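PDB 4XJW: sialidase B from Streptococcus pneumoniae serotype 4, which removes terminal sialic acid from oligosaccharides, glycoproteins and glycolipids, acting on alpha-(2->3)-, alpha-(2->6)- and alpha-(2->8)-linkages as an intramolecular trans-sialidase. Local coordinates for residues G612-A617 with Y633-R638; Y551-S556 with S579-G584; R91-W96 with L641-V646. The protein carries 1 engineered substitution. All blocks are in the same frame, centred on the assembly; numbering follows the deposited sequence. Where two conformers were deposited one is given.

Contact 1 of 3, residues G612-A617 with Y633-R638; sequences GYAYSA and YDSWSR
A614 and S635 meet unusually closely: the methyl carbon CB of A614 lies 3.1 Å from OG of S635. The site is the catalytic centre of the sialidase beta-propeller. Here the turn that enters strand 616-620 faces the long loop after strand 626-631. Backbone closeness marks the contact as well. G612 has no side chain, and its CA comes within 3.8 Å of the CA of Y633. The A614 methyl also rests against the carbonyl of Y633, with CB 3.4 Å from O. S635 OG sits between its own backbone N and carbonyl carbon (chi1 71°). That rotation puts it beside the methyl, while its polar partner is R581 NH1 in a neighbouring loop. Y615, which follows A614, is the probable nucleophile by similarity to related sialidases. Its OH is hydrogen-bonded to E503, and CD1 of its ring is 4.4 Å from S635 OG, which is obliquely placed. Behind S635 the chain folds over its own neighbour, with S635 N 3.8 Å above one face of the Y633 ring, toward the rim. D634 shapes the loop through an Asx turn, and OD2 of the same carboxylate accepts from R581 N. OD1 takes two backbone donors: W636 N, at 2.9 Å, meets it nearly in line with the C-O bond, and S637 N reaches it from 58° above the carboxylate plane.

Contact 2 of 3, residues Y551-S556 with S579-G584; sequences YGTQVS and SGRKGG
R581 reaches across to T553 and G552 with an extended side chain. Its CB bond points toward the loop 551-556. CG is anti to the carbonyl carbon (chi1 -73°) and comes 3.2 Å from T553 OG1. CD follows, still beside that hydroxyl and also near the T553 methyl CG2. NE donates to T553 OG1 at 2.8 Å; the bond is well bent, and the oxygen is tilted from the guanidinium plane. NE also lies at the edge of the Y551 ring, in its plane, 3.7 Å from CE1. Ring and guanidinium are turned 70° apart, so this is no stack. At the tip, NH2 donates to G552 O at 2.9 Å, with an almost straight N-H...O angle of 170°. That carbonyl lies in the guanidinium plane. The other tip nitrogen, NH1, bonds to S635 OG outside the two segments. Each of the three nitrogens therefore has an oxygen partner, which limits rotation of the group. Y551 adds a water-mediated link: its OH is 2.7 Å from a water that donates to S579 O. The Y551 ring also stacks on W636, and Y551 O accepts from R519. R581, R519 and R207 are substrate-binding residues by similarity, consistent with the arginine triad that holds the sialic acid carboxylate in sialidases.

Contact 3 of 3, residues R91-W96 with L641-V646; sequences RPASLW and LHLSNV
The two loops approach at two points, with CA atoms 8.0 Å apart for R91 and L643 and 7.6 Å for A93 and V646, a gap that side chains fill. R91 and L643 fill most of it. The R91 chain bends at chi3 (82°), which turns NE back toward its own loop. NE donates to P92 O nearly along the C=O axis, and NH2 donates to A93 O from above the carbonyl plane. A93 has left-handed backbone angles where the loop curls around the guanidinium. NH1 makes the direct bond across the contact, to S644 O at 2.9 Å, on a lone pair of that carbonyl. NH2 also donates a hydrogen bond to a water, which in turn donates to N645 O. Backbone oxygens of both loops thus grip one buried cation. L643 supplies the apolar part. Its CB lies 4.2 Å above one guanidinium face, over the centre, and its CD2 is 3.5 Å from R91 CG. The other branch, CD1, meets A93 CB at 4.0 Å. V646 CG1 touches R91 NH2 at 3.5 Å, obliquely to the group. The contact joins the lectin-like N-terminal domain to the catalytic propeller. R91 ends strand 85-91 and also packs on V128 of strand 126-132, while S644 touches Y205 of strand 205-213 and V646 leads into strand 647-652.

Along the chain, 91-96 comes first, then both segments of contact 2, then both of contact 1, and last 641-646. Contact 3 therefore spans the other two. The centres of contacts 1 and 2 are 7 Å apart, and those of contacts 1 and 3 are 10 Å apart. Contacts 2 and 3 do not touch: their centres are 17 Å apart and their nearest atoms about 8 Å. Segments 633-638 and 641-646 belong to one loop between strands 626-631 and 647-652. On one side Y633 packs against A93, L643 and V646. On the other S635 bonds to R581. The same loop thus connects the interface with the N-terminal domain to the active site.

Contact 1 of 3, residues G612-A617 with Y633-R638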
loop_
_atom_site.group_PDB
_atom_site.type_symbol
_atom_site.label_atom_id
_atom_site.label_comp_id
_atom_site.label_asym_id
_atom_site.label_seq_id
_atom_site.Cartn_x
_atom_site.Cartn_y
_atom_site.Cartn_z
ATOM N N GLY A 612 11.267 -1.536 6.501
ATOM C CA GLY A 612 10.676 -1.297 5.193
ATOM C C GLY A 612 10.062 0.075 4.980
ATOM O O GLY A 612 9.438 0.660 5.872
ATOM N N TYR A 613 10.241 0.594 3.774
ATOM C CA TYR A 613 9.605 1.846 3.385
ATOM C C TYR A 613 9.523 1.871 1.875
ATOM O O TYR A 613 10.552 1.846 1.199
ATOM C CB TYR A 613 10.439 3.031 3.877
ATOM C CG TYR A 613 9.746 4.380 3.789
ATOM C CD1 TYR A 613 9.781 5.156 2.627
ATOM C CD2 TYR A 613 9.086 4.896 4.891
ATOM C CE1 TYR A 613 9.148 6.427 2.577
ATOM C CE2 TYR A 613 8.462 6.138 4.859
ATOM C CZ TYR A 613 8.487 6.892 3.702
ATOM O OH TYR A 613 7.850 8.116 3.731
ATOM N N ALA A 614 8.312 1.884 1.330
ATOM C CA ALA A 614 8.148 1.783 -0.110
ATOM C C ALA A 614 7.430 2.999 -0.683
ATOM O O ALA A 614 7.943 4.104 -0.569
ATOM C CB ALA A 614 7.487 0.447 -0.508
ATOM N N TYR A 615 6.273 2.813 -1.309
ATOM C CA TYR A 615 5.548 3.957 -1.837
ATOM C C TYR A 615 5.038 4.821 -0.689
ATOM O O TYR A 615 4.781 4.332 0.425
ATOM C CB TYR A 615 4.376 3.547 -2.733
ATOM C CG TYR A 615 4.741 3.083 -4.120
ATOM C CD1 TYR A 615 5.878 2.319 -4.356
ATOM C CD2 TYR A 615 3.917 3.364 -5.199
ATOM C CE1 TYR A 615 6.183 1.873 -5.637
ATOM C CE2 TYR A 615 4.218 2.923 -6.471
ATOM C CZ TYR A 615 5.340 2.164 -6.677
ATOM O OH TYR A 615 5.642 1.710 -7.948
ATOM N N SER A 616 4.902 6.109 -0.969
ATOM C CA SER A 616 4.564 7.050 0.076
ATOM C C SER A 616 3.782 8.241 -0.427
ATOM O O SER A 616 3.793 8.594 -1.609
ATOM C CB SER A 616 5.835 7.514 0.784
ATOM O OG SER A 616 6.602 8.347 -0.078
ATOM N N ALA A 617 3.088 8.865 0.522
ATOM C CA ALA A 617 2.326 10.074 0.281
ATOM C C ALA A 617 2.674 11.082 1.367
ATOM O O ALA A 617 2.706 10.741 2.563
ATOM C CB ALA A 617 0.835 9.747 0.291
ATOM N N TYR A 633 6.797 -1.447 4.449
ATOM C CA TYR A 633 7.340 -2.766 4.141
ATOM C C TYR A 633 8.067 -2.674 2.832
ATOM O O TYR A 633 7.994 -1.661 2.126
ATOM C CB TYR A 633 6.244 -3.846 4.095
ATOM C CG TYR A 633 5.435 -3.938 2.812
ATOM C CD1 TYR A 633 4.550 -2.929 2.435
ATOM C CD2 TYR A 633 5.560 -5.038 1.982
ATOM C CE1 TYR A 633 3.803 -3.032 1.256
ATOM C CE2 TYR A 633 4.824 -5.163 0.820
ATOM C CZ TYR A 633 3.938 -4.163 0.457
ATOM O OH TYR A 633 3.214 -4.304 -0.712
ATOM N N ASP A 634 8.801 -3.724 2.509
ATOM C CA ASP A 634 9.499 -3.730 1.244
ATOM C C ASP A 634 8.580 -4.319 0.177
ATOM O O ASP A 634 8.412 -5.538 0.076
ATOM C CB ASP A 634 10.797 -4.509 1.364
ATOM C CG ASP A 634 11.654 -4.377 0.129
ATOM O OD1 ASP A 634 11.083 -4.335 -0.980
ATOM O OD2 ASP A 634 12.895 -4.322 0.273
ATOM N N SER A 635 7.968 -3.436 -0.604
ATOM C CA SER A 635 6.948 -3.839 -1.570
ATOM C C SER A 635 7.549 -4.421 -2.855
ATOM O O SER A 635 6.813 -4.788 -3.776
ATOM C CB SER A 635 6.009 -2.664 -1.879
ATOM O OG SER A 635 6.677 -1.681 -2.656
ATOM N N TRP A 636 8.874 -4.508 -2.918
ATOM C CA TRP A 636 9.526 -5.203 -4.019
ATOM C C TRP A 636 9.826 -6.642 -3.625
ATOM O O TRP A 636 9.764 -7.548 -4.457
ATOM C CB TRP A 636 10.822 -4.493 -4.421
ATOM C CG TRP A 636 11.401 -4.998 -5.727
ATOM C CD1 TRP A 636 12.375 -5.940 -5.894
ATOM C CD2 TRP A 636 11.037 -4.558 -7.033
ATOM N NE1 TRP A 636 12.639 -6.111 -7.231
ATOM C CE2 TRP A 636 11.828 -5.275 -7.953
ATOM C CE3 TRP A 636 10.121 -3.627 -7.518
ATOM C CZ2 TRP A 636 11.723 -5.090 -9.333
ATOM C CZ3 TRP A 636 10.018 -3.443 -8.890
ATOM C CH2 TRP A 636 10.817 -4.174 -9.783
ATOM N N SER A 637 10.163 -6.855 -2.358
ATOM C CA SER A 637 10.618 -8.179 -1.924
ATOM C C SER A 637 9.579 -9.279 -2.120
ATOM O O SER A 637 8.434 -9.140 -1.713
ATOM C CB SER A 637 11.030 -8.148 -0.451
ATOM O OG SER A 637 11.248 -9.472 0.020
ATOM N N ARG A 638 9.997 -10.398 -2.713
ATOM C CA ARG A 638 9.094 -11.545 -2.865
ATOM C C ARG A 638 8.899 -12.310 -1.554
ATOM O O ARG A 638 8.164 -13.298 -1.515
ATOM C CB ARG A 638 9.601 -12.494 -3.971
ATOM C CG ARG A 638 9.557 -11.913 -5.379
ATOM C CD ARG A 638 8.365 -10.998 -5.679
ATOM N NE ARG A 638 7.161 -11.708 -6.127
ATOM C CZ ARG A 638 6.093 -11.114 -6.670
ATOM N NH1 ARG A 638 6.068 -9.799 -6.834
ATOM N NH2 ARG A 638 5.041 -11.834 -7.050
#

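Contact 2 of 3, residues Y551-S556 with S579-G584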
loop_
_atom_site.group_PDB
_atom_site.type_symbol
_atom_site.label_atom_id
_atom_site.label_comp_id
_atom_site.label_asym_id
_atom_site.label_seq_id
_atom_site.Cartn_x
_atom_site.Cartn_y
_atom_site.Cartn_z
ATOM N N TYR A 551 15.897 -0.642 -9.584
ATOM C CA TYR A 551 14.539 -0.622 -10.118
ATOM C C TYR A 551 13.766 0.628 -9.672
ATOM O O TYR A 551 12.808 1.031 -10.332
ATOM C CB TYR A 551 13.781 -1.905 -9.765
ATOM C CG TYR A 551 13.846 -2.260 -8.300
ATOM C CD1 TYR A 551 12.953 -1.697 -7.380
ATOM C CD2 TYR A 551 14.812 -3.133 -7.823
ATOM C CE1 TYR A 551 13.016 -2.023 -6.036
ATOM C CE2 TYR A 551 14.886 -3.460 -6.475
ATOM C CZ TYR A 551 13.986 -2.899 -5.583
ATOM O OH TYR A 551 14.065 -3.225 -4.249
ATOM N N GLY A 552 14.200 1.238 -8.577
ATOM C CA GLY A 552 13.607 2.501 -8.119
ATOM C C GLY A 552 12.337 2.345 -7.302
ATOM O O GLY A 552 11.791 1.249 -7.201
ATOM N N THR A 553 11.865 3.468 -6.744
ATOM C CA THR A 553 10.627 3.526 -5.956
ATOM C C THR A 553 9.985 4.888 -6.172
ATOM O O THR A 553 10.685 5.868 -6.388
ATOM C CB THR A 553 10.913 3.340 -4.431
ATOM O OG1 THR A 553 11.586 2.087 -4.231
ATOM C CG2 THR A 553 9.632 3.299 -3.628
ATOM N N GLN A 554 8.654 4.944 -6.121
ATOM C CA GLN A 554 7.934 6.204 -6.170
ATOM C C GLN A 554 8.534 7.178 -5.149
ATOM O O GLN A 554 8.931 6.775 -4.042
ATOM C CB GLN A 554 6.454 5.958 -5.855
ATOM C CG GLN A 554 5.555 7.200 -5.986
ATOM C CD GLN A 554 4.507 7.301 -4.890
ATOM O OE1 GLN A 554 4.564 6.592 -3.889
ATOM N NE2 GLN A 554 3.537 8.186 -5.079
ATOM N N VAL A 555 8.619 8.453 -5.542
ATOM C CA VAL A 555 9.029 9.527 -4.642
ATOM C C VAL A 555 7.875 10.520 -4.575
ATOM O O VAL A 555 7.314 10.923 -5.610
ATOM C CB VAL A 555 10.327 10.233 -5.127
ATOM C CG1 VAL A 555 10.202 10.679 -6.576
ATOM C CG2 VAL A 555 10.680 11.417 -4.246
ATOM N N SER A 556 7.493 10.903 -3.366
ATOM C CA SER A 556 6.477 11.943 -3.235
ATOM C C SER A 556 7.170 13.240 -2.846
ATOM O O SER A 556 8.289 13.215 -2.318
ATOM C CB SER A 556 5.386 11.538 -2.253
ATOM O OG SER A 556 5.897 11.100 -1.005
ATOM N N SER A 579 19.828 -0.870 -1.803
ATOM C CA SER A 579 19.637 -2.310 -1.628
ATOM C C SER A 579 18.187 -2.779 -1.736
ATOM O O SER A 579 17.900 -3.781 -2.388
ATOM C CB SER A 579 20.213 -2.728 -0.276
ATOM O OG SER A 579 20.099 -4.119 -0.081
ATOM N N GLY A 580 17.269 -2.069 -1.082
ATOM C CA GLY A 580 15.881 -2.488 -1.073
ATOM C C GLY A 580 14.973 -1.313 -0.793
ATOM O O GLY A 580 15.429 -0.175 -0.736
ATOM N N ARG A 581 13.682 -1.589 -0.630
ATOM C CA ARG A 581 12.731 -0.540 -0.268
ATOM C C ARG A 581 12.656 -0.450 1.254
ATOM O O ARG A 581 11.820 -1.086 1.907
ATOM C CB ARG A 581 11.370 -0.799 -0.919
ATOM C CG ARG A 581 11.380 -0.522 -2.409
ATOM C CD ARG A 581 10.043 -0.703 -3.088
ATOM N NE ARG A 581 10.111 -0.324 -4.508
ATOM C CZ ARG A 581 9.195 -0.652 -5.418
ATOM N NH1 ARG A 581 8.148 -1.390 -5.061
ATOM N NH2 ARG A 581 9.320 -0.251 -6.682
ATOM N N LYS A 582 13.595 0.307 1.810
ATOM C CA LYS A 582 13.821 0.398 3.246
ATOM C C LYS A 582 14.551 1.701 3.521
ATOM O O LYS A 582 14.930 2.417 2.580
ATOM C CB LYS A 582 14.623 -0.810 3.756
ATOM C CG LYS A 582 15.933 -1.068 3.019
ATOM C CD LYS A 582 16.599 -2.347 3.534
ATOM C CE LYS A 582 17.859 -2.662 2.735
ATOM N NZ LYS A 582 18.402 -4.010 3.091
ATOM N N GLY A 583 14.703 2.042 4.797
ATOM C CA GLY A 583 15.430 3.248 5.155
ATOM C C GLY A 583 14.715 4.504 4.695
ATOM O O GLY A 583 15.298 5.387 4.055
ATOM N N GLY A 584 13.432 4.587 5.028
ATOM C CA GLY A 584 12.616 5.708 4.586
ATOM C C GLY A 584 13.066 7.026 5.169
ATOM O O GLY A 584 13.466 7.090 6.333
HETATM O O HOH W 1 15.716 -5.181 -3.497
#

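Contact 3 of 3, residues R91-W96 with L641-V646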
loop_
_atom_site.group_PDB
_atom_site.type_symbol
_atom_site.label_atom_id
_atom_site.label_comp_id
_atom_site.label_asym_id
_atom_site.label_seq_id
_atom_site.Cartn_x
_atom_site.Cartn_y
_atom_site.Cartn_z
ATOM N N ARG A 91 5.795 -13.229 10.571
ATOM C CA ARG A 91 5.461 -12.334 9.485
ATOM C C ARG A 91 6.482 -11.211 9.394
ATOM O O ARG A 91 6.823 -10.591 10.403
ATOM C CB ARG A 91 4.072 -11.724 9.644
ATOM C CG ARG A 91 3.560 -11.166 8.324
ATOM C CD ARG A 91 2.446 -10.149 8.552
ATOM N NE ARG A 91 2.967 -8.825 8.879
ATOM C CZ ARG A 91 2.202 -7.748 9.027
ATOM N NH1 ARG A 91 0.885 -7.859 8.879
ATOM N NH2 ARG A 91 2.760 -6.575 9.322
ATOM N N PRO A 92 6.956 -10.925 8.176
ATOM C CA PRO A 92 7.838 -9.771 7.969
ATOM C C PRO A 92 7.164 -8.448 8.350
ATOM O O PRO A 92 5.932 -8.403 8.513
ATOM C CB PRO A 92 8.085 -9.801 6.458
ATOM C CG PRO A 92 8.012 -11.279 6.127
ATOM C CD PRO A 92 6.869 -11.774 6.972
ATOM N N ALA A 93 7.983 -7.401 8.487
ATOM C CA ALA A 93 7.520 -6.013 8.613
ATOM C C ALA A 93 6.428 -5.856 9.657
ATOM O O ALA A 93 5.363 -5.319 9.365
ATOM C CB ALA A 93 7.043 -5.481 7.253
ATOM N N SER A 94 6.690 -6.327 10.870
ATOM C CA SER A 94 5.695 -6.253 11.945
ATOM C C SER A 94 5.990 -5.213 13.034
ATOM O O SER A 94 5.137 -4.968 13.890
ATOM C CB SER A 94 5.507 -7.638 12.571
ATOM O OG SER A 94 4.950 -8.541 11.637
ATOM N N LEU A 95 7.183 -4.612 13.012
ATOM C CA LEU A 95 7.669 -3.812 14.145
ATOM C C LEU A 95 8.020 -2.379 13.779
ATOM O O LEU A 95 8.293 -2.064 12.624
ATOM C CB LEU A 95 8.947 -4.446 14.720
ATOM C CG LEU A 95 8.822 -5.837 15.320
ATOM C CD1 LEU A 95 10.195 -6.370 15.723
ATOM C CD2 LEU A 95 7.915 -5.819 16.521
ATOM N N TRP A 96 8.023 -1.512 14.787
ATOM C CA TRP A 96 8.634 -0.195 14.678
ATOM C C TRP A 96 9.943 -0.168 15.450
ATOM O O TRP A 96 10.122 -0.928 16.414
ATOM C CB TRP A 96 7.686 0.860 15.242
ATOM C CG TRP A 96 6.765 1.427 14.197
ATOM C CD1 TRP A 96 5.604 0.863 13.731
ATOM C CD2 TRP A 96 6.935 2.657 13.474
ATOM N NE1 TRP A 96 5.040 1.683 12.766
ATOM C CE2 TRP A 96 5.841 2.784 12.590
ATOM C CE3 TRP A 96 7.917 3.656 13.477
ATOM C CZ2 TRP A 96 5.700 3.874 11.721
ATOM C CZ3 TRP A 96 7.769 4.741 12.626
ATOM C CH2 TRP A 96 6.669 4.839 11.758
ATOM N N LEU A 641 5.236 -10.223 0.308
ATOM C CA LEU A 641 3.941 -10.138 -0.366
ATOM C C LEU A 641 2.825 -10.375 0.633
ATOM O O LEU A 641 3.007 -11.081 1.628
ATOM C CB LEU A 641 3.836 -11.214 -1.447
ATOM C CG LEU A 641 4.926 -11.167 -2.513
ATOM C CD1 LEU A 641 4.779 -12.377 -3.401
ATOM C CD2 LEU A 641 4.787 -9.907 -3.334
ATOM N N HIS A 642 1.674 -9.758 0.385
ATOM C CA HIS A 642 0.429 -10.127 1.070
ATOM C C HIS A 642 0.468 -9.905 2.582
ATOM O O HIS A 642 0.117 -10.805 3.368
ATOM C CB HIS A 642 0.041 -11.584 0.755
ATOM C CG HIS A 642 0.235 -11.955 -0.688
ATOM N ND1 HIS A 642 -0.047 -11.086 -1.723
ATOM C CD2 HIS A 642 0.744 -13.074 -1.254
ATOM C CE1 HIS A 642 0.260 -11.670 -2.872
ATOM N NE2 HIS A 642 0.726 -12.882 -2.618
ATOM N N LEU A 643 0.881 -8.702 2.978
ATOM C CA LEU A 643 0.885 -8.304 4.381
ATOM C C LEU A 643 -0.261 -7.351 4.613
ATOM O O LEU A 643 -0.480 -6.447 3.800
ATOM C CB LEU A 643 2.191 -7.602 4.758
ATOM C CG LEU A 643 3.501 -8.318 4.415
ATOM C CD1 LEU A 643 4.702 -7.442 4.743
ATOM C CD2 LEU A 643 3.606 -9.655 5.119
ATOM N N SER A 644 -0.957 -7.543 5.729
ATOM C CA SER A 644 -2.052 -6.653 6.092
ATOM C C SER A 644 -1.633 -5.527 7.037
ATOM O O SER A 644 -0.766 -5.694 7.906
ATOM C CB SER A 644 -3.193 -7.453 6.700
ATOM O OG SER A 644 -3.739 -8.333 5.743
ATOM N N ASN A 645 -2.258 -4.368 6.847
ATOM C CA ASN A 645 -2.110 -3.231 7.756
ATOM C C ASN A 645 -0.681 -2.728 7.869
ATOM O O ASN A 645 -0.195 -2.405 8.964
ATOM C CB ASN A 645 -2.696 -3.563 9.137
ATOM C CG ASN A 645 -4.200 -3.660 9.125
ATOM O OD1 ASN A 645 -4.833 -3.530 8.081
ATOM N ND2 ASN A 645 -4.787 -3.903 10.296
ATOM N N VAL A 646 -0.022 -2.644 6.714
ATOM C CA VAL A 646 1.324 -2.077 6.622
ATOM C C VAL A 646 1.346 -0.661 6.035
ATOM O O VAL A 646 2.365 0.017 6.122
ATOM C CB VAL A 646 2.276 -2.998 5.843
ATOM C CG1 VAL A 646 2.587 -4.250 6.671
ATOM C CG2 VAL A 646 1.666 -3.366 4.474
HETATM O O HOH W 2 1.816 -4.191 10.532
#